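Long-range contact in sulfatase (Bacteroides fragilis CAG:558, PDB 6USS), which probably hydrolyses aryl sulfate esters as a calcium-dependent sulfatase of the human gut microbiome: residues Trp46-Tyr60 with Lys336-Lys348. The protein carries 1 engineered substitution. Residues are numbered along the deposited sequence; the frame is centred on the assembly and turned at random.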
# COMPACT_ATOMS: atom_id res chain seq x y z
N TRP A 46 11.27 13.03 28.59
CA TRP A 46 12.70 12.82 28.77
C TRP A 46 13.05 11.97 29.99
O TRP A 46 14.16 11.43 30.05
CB TRP A 46 13.39 14.17 28.93
CG TRP A 46 14.86 14.19 28.58
CD1 TRP A 46 15.44 13.76 27.42
CD2 TRP A 46 15.92 14.74 29.38
NE1 TRP A 46 16.80 14.00 27.45
CE2 TRP A 46 17.12 14.59 28.65
CE3 TRP A 46 15.97 15.33 30.65
CZ2 TRP A 46 18.36 15.01 29.14
CZ3 TRP A 46 17.21 15.75 31.14
CH2 TRP A 46 18.38 15.60 30.38
N GLN A 47 12.15 11.87 30.97
CA GLN A 47 12.45 11.16 32.20
C GLN A 47 11.46 10.03 32.48
O GLN A 47 11.42 9.53 33.61
CB GLN A 47 12.49 12.13 33.38
CG GLN A 47 13.66 13.12 33.35
CD GLN A 47 14.93 12.51 33.93
OE1 GLN A 47 14.86 11.55 34.69
NE2 GLN A 47 16.09 13.08 33.59
N ASP A 48 10.67 9.63 31.49
CA ASP A 48 9.69 8.55 31.64
C ASP A 48 10.31 7.18 31.36
O ASP A 48 9.80 6.38 30.58
CB ASP A 48 8.50 8.81 30.73
CG ASP A 48 7.74 10.06 31.13
OD1 ASP A 48 7.97 10.56 32.26
OD2 ASP A 48 6.94 10.56 30.30
N THR A 49 11.42 6.91 32.04
CA THR A 49 12.25 5.74 31.78
C THR A 49 13.14 5.54 33.00
O THR A 49 13.40 6.48 33.76
CB THR A 49 13.08 5.92 30.50
OG1 THR A 49 14.11 4.91 30.42
CG2 THR A 49 13.75 7.30 30.49
N SER A 50 13.59 4.29 33.20
CA SER A 50 14.64 4.07 34.18
C SER A 50 16.02 4.45 33.65
O SER A 50 16.95 4.54 34.46
CB SER A 50 14.65 2.61 34.68
OG SER A 50 14.78 1.67 33.64
N LEU A 51 16.18 4.67 32.35
CA LEU A 51 17.49 5.06 31.80
C LEU A 51 17.73 6.56 32.00
O LEU A 51 16.96 7.37 31.46
CB LEU A 51 17.59 4.71 30.32
CG LEU A 51 18.88 5.10 29.56
CD1 LEU A 51 20.12 4.38 30.11
CD2 LEU A 51 18.74 4.86 28.05
N PRO A 52 18.77 6.98 32.75
CA PRO A 52 18.97 8.41 33.04
C PRO A 52 19.60 9.13 31.85
O PRO A 52 20.76 8.89 31.50
CB PRO A 52 19.90 8.40 34.26
CG PRO A 52 19.91 6.95 34.76
CD PRO A 52 19.71 6.14 33.52
N PHE A 53 18.82 10.05 31.24
CA PHE A 53 19.31 10.91 30.16
C PHE A 53 19.98 12.20 30.65
O PHE A 53 20.71 12.84 29.87
CB PHE A 53 18.16 11.28 29.21
CG PHE A 53 17.91 10.26 28.15
CD1 PHE A 53 18.40 10.45 26.87
CD2 PHE A 53 17.22 9.10 28.45
CE1 PHE A 53 18.19 9.50 25.90
CE2 PHE A 53 17.00 8.14 27.47
CZ PHE A 53 17.49 8.33 26.19
N TRP A 54 19.71 12.61 31.88
CA TRP A 54 20.39 13.71 32.55
C TRP A 54 21.77 13.24 33.04
O TRP A 54 22.09 12.05 32.98
CB TRP A 54 19.54 14.19 33.73
CG TRP A 54 19.86 15.53 34.22
CD1 TRP A 54 20.56 16.49 33.56
CD2 TRP A 54 19.50 16.08 35.48
NE1 TRP A 54 20.66 17.62 34.33
CE2 TRP A 54 20.01 17.39 35.52
CE3 TRP A 54 18.79 15.60 36.58
CZ2 TRP A 54 19.85 18.23 36.62
CZ3 TRP A 54 18.61 16.45 37.67
CH2 TRP A 54 19.14 17.74 37.68
N THR A 55 22.57 14.18 33.54
CA THR A 55 23.86 13.81 34.12
C THR A 55 23.74 13.27 35.55
O THR A 55 24.76 12.84 36.11
CB THR A 55 24.84 14.99 34.14
OG1 THR A 55 24.27 16.06 34.90
CG2 THR A 55 25.12 15.47 32.73
N GLN A 56 22.55 13.29 36.15
CA GLN A 56 22.32 12.60 37.41
C GLN A 56 20.97 11.89 37.38
O GLN A 56 20.01 12.40 36.80
CB GLN A 56 22.42 13.56 38.61
CG GLN A 56 21.43 14.72 38.63
CD GLN A 56 22.03 16.04 39.19
OE1 GLN A 56 23.01 16.57 38.66
NE2 GLN A 56 21.42 16.56 40.27
N LYS A 57 20.94 10.69 37.97
CA LYS A 57 19.71 9.91 38.07
C LYS A 57 18.63 10.69 38.83
O LYS A 57 18.92 11.35 39.84
CB LYS A 57 20.03 8.60 38.80
CG LYS A 57 19.08 7.45 38.52
CD LYS A 57 19.64 6.10 39.01
CE LYS A 57 18.74 4.94 38.54
NZ LYS A 57 18.93 3.68 39.33
N THR A 58 17.39 10.64 38.34
CA THR A 58 16.28 11.32 39.01
C THR A 58 15.45 10.34 39.82
O THR A 58 15.63 9.13 39.76
CB THR A 58 15.35 12.04 38.03
OG1 THR A 58 14.71 11.05 37.21
CG2 THR A 58 16.10 13.05 37.20
N HIS A 59 14.49 10.89 40.57
CA HIS A 59 13.55 10.02 41.27
C HIS A 59 12.69 9.24 40.29
O HIS A 59 12.39 8.06 40.54
CB HIS A 59 12.67 10.83 42.22
CG HIS A 59 11.65 9.98 42.92
ND1 HIS A 59 11.99 8.92 43.73
CD2 HIS A 59 10.29 10.02 42.90
CE1 HIS A 59 10.89 8.34 44.19
NE2 HIS A 59 9.85 8.99 43.70
N TYR A 60 12.29 9.87 39.17
CA TYR A 60 11.57 9.12 38.14
C TYR A 60 12.39 7.94 37.66
O TYR A 60 11.86 6.83 37.49
CB TYR A 60 11.22 10.02 36.97
CG TYR A 60 10.12 11.00 37.29
CD1 TYR A 60 8.94 10.58 37.89
CD2 TYR A 60 10.27 12.35 37.02
CE1 TYR A 60 7.92 11.46 38.18
CE2 TYR A 60 9.25 13.26 37.31
CZ TYR A 60 8.08 12.80 37.89
OH TYR A 60 7.07 13.66 38.20
N LYS A 336 3.61 17.87 41.68
CA LYS A 336 3.42 19.29 41.40
C LYS A 336 3.15 19.49 39.91
O LYS A 336 3.93 19.05 39.06
CB LYS A 336 4.66 20.08 41.84
CG LYS A 336 4.60 21.57 41.56
CD LYS A 336 5.46 22.35 42.56
CE LYS A 336 6.39 23.35 41.85
NZ LYS A 336 5.65 24.45 41.15
N LEU A 337 2.02 20.11 39.61
CA LEU A 337 1.60 20.23 38.22
C LEU A 337 2.66 20.98 37.40
O LEU A 337 3.31 21.91 37.89
CB LEU A 337 0.24 20.95 38.14
CG LEU A 337 -0.51 20.91 36.81
CD1 LEU A 337 -0.74 19.46 36.38
CD2 LEU A 337 -1.83 21.67 36.90
N HIS A 338 2.84 20.54 36.14
CA HIS A 338 3.80 21.07 35.17
C HIS A 338 5.24 20.71 35.51
O HIS A 338 6.17 21.36 35.02
CB HIS A 338 3.71 22.59 35.00
CG HIS A 338 2.32 23.08 34.72
ND1 HIS A 338 1.66 22.83 33.54
CD2 HIS A 338 1.46 23.81 35.48
CE1 HIS A 338 0.46 23.39 33.58
NE2 HIS A 338 0.32 23.99 34.74
N THR A 339 5.46 19.70 36.36
CA THR A 339 6.82 19.25 36.68
C THR A 339 7.04 17.77 36.39
O THR A 339 8.04 17.21 36.84
CB THR A 339 7.16 19.54 38.14
OG1 THR A 339 6.36 18.71 39.01
CG2 THR A 339 6.92 21.02 38.47
N GLN A 340 6.15 17.12 35.64
CA GLN A 340 6.23 15.68 35.46
C GLN A 340 7.32 15.26 34.48
O GLN A 340 7.46 14.05 34.22
CB GLN A 340 4.88 15.14 34.99
CG GLN A 340 3.83 15.02 36.08
CD GLN A 340 3.22 16.37 36.48
OE1 GLN A 340 3.45 17.39 35.82
NE2 GLN A 340 2.45 16.37 37.56
N ASN A 341 8.09 16.19 33.91
CA ASN A 341 9.30 15.87 33.15
C ASN A 341 10.54 16.44 33.84
O ASN A 341 11.57 16.69 33.20
CB ASN A 341 9.19 16.36 31.71
CG ASN A 341 7.96 15.82 31.00
OD1 ASN A 341 7.92 14.64 30.62
ND2 ASN A 341 6.95 16.66 30.83
N SER A 342 10.43 16.66 35.15
CA SER A 342 11.53 17.25 35.91
C SER A 342 12.81 16.45 35.69
O SER A 342 12.75 15.21 35.66
CB SER A 342 11.18 17.29 37.39
OG SER A 342 12.37 17.23 38.15
N PRO A 343 13.98 17.10 35.59
CA PRO A 343 14.24 18.53 35.83
C PRO A 343 13.81 19.45 34.70
O PRO A 343 14.12 20.63 34.76
CB PRO A 343 15.75 18.57 35.96
CG PRO A 343 16.19 17.55 34.96
CD PRO A 343 15.20 16.42 35.15
N LEU A 344 13.16 18.95 33.66
CA LEU A 344 12.75 19.84 32.58
C LEU A 344 11.48 20.60 32.97
O LEU A 344 10.67 20.10 33.76
CB LEU A 344 12.52 19.07 31.28
CG LEU A 344 13.69 18.19 30.85
CD1 LEU A 344 13.39 17.62 29.48
CD2 LEU A 344 14.97 19.01 30.84
N ASN A 345 11.31 21.80 32.41
CA ASN A 345 10.16 22.64 32.70
C ASN A 345 8.93 22.21 31.89
O ASN A 345 8.99 22.11 30.65
CB ASN A 345 10.49 24.11 32.42
CG ASN A 345 9.59 25.08 33.18
OD1 ASN A 345 8.42 24.80 33.44
ND2 ASN A 345 10.15 26.24 33.53
N SER A 346 7.83 21.95 32.58
CA SER A 346 6.52 21.76 31.96
C SER A 346 6.57 20.48 31.09
O SER A 346 7.23 19.49 31.44
CB SER A 346 6.12 23.04 31.23
OG SER A 346 4.88 22.92 30.56
N GLY A 347 5.86 20.46 29.96
CA GLY A 347 5.75 19.25 29.18
C GLY A 347 4.98 19.43 27.90
O GLY A 347 5.05 20.50 27.28
N LYS A 348 4.21 18.41 27.52
CA LYS A 348 3.51 18.40 26.24
C LYS A 348 2.78 19.72 26.01
O LYS A 348 2.09 20.22 26.90
CB LYS A 348 2.53 17.23 26.17
CG LYS A 348 1.73 17.22 24.87
CD LYS A 348 0.94 15.97 24.72
CE LYS A 348 0.33 15.92 23.33
NZ LYS A 348 -0.40 14.66 23.11
O HOH W 1 9.62 12.75 31.68
O HOH W 2 7.25 11.28 34.67
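Pro343, which follows a cis peptide bond, lays its ring over one face of the Trp54 indole: CG stands 3.6 Å from the centroid of the six-membered ring and 11° off its normal, a CH-pi contact. The same proline CG also reaches the edge of the Trp46 ring, 4.3 Å from CZ3. Leu344 meets Trp46 at about a right angle; Trp46 CG lies anti to its own N (chi1 -157°), which brings CE3 within 3.6 Å of Leu344 CD1. Gln47 CG sits 3.2 Å from Ser342 O, an oxygen that also lies at the edge of the Tyr60 ring, and Tyr60 OH reaches Gln340 CA at 3.5 Å. Beside this apolar patch, polar groups meet through water. One water accepts from Gln47 N and donates to Asn341 OD1, 2.8 Å away, and weakly to Asp48 OD1. A second, centred over one face of the Tyr60 ring, lies between Asp48 OD1 and Gln340 O. Asn341 ND2 gives a nearly straight bond to Ser346 O (2.9 Å, 169°), while Asp48 OD2 takes Gly45 N and Tyr288 OH. Two loops of the sulfatase domain, with the Asp48 side chain about 11 Å from the bound calcium ion, are thus joined by proline-aromatic packing and water bridges.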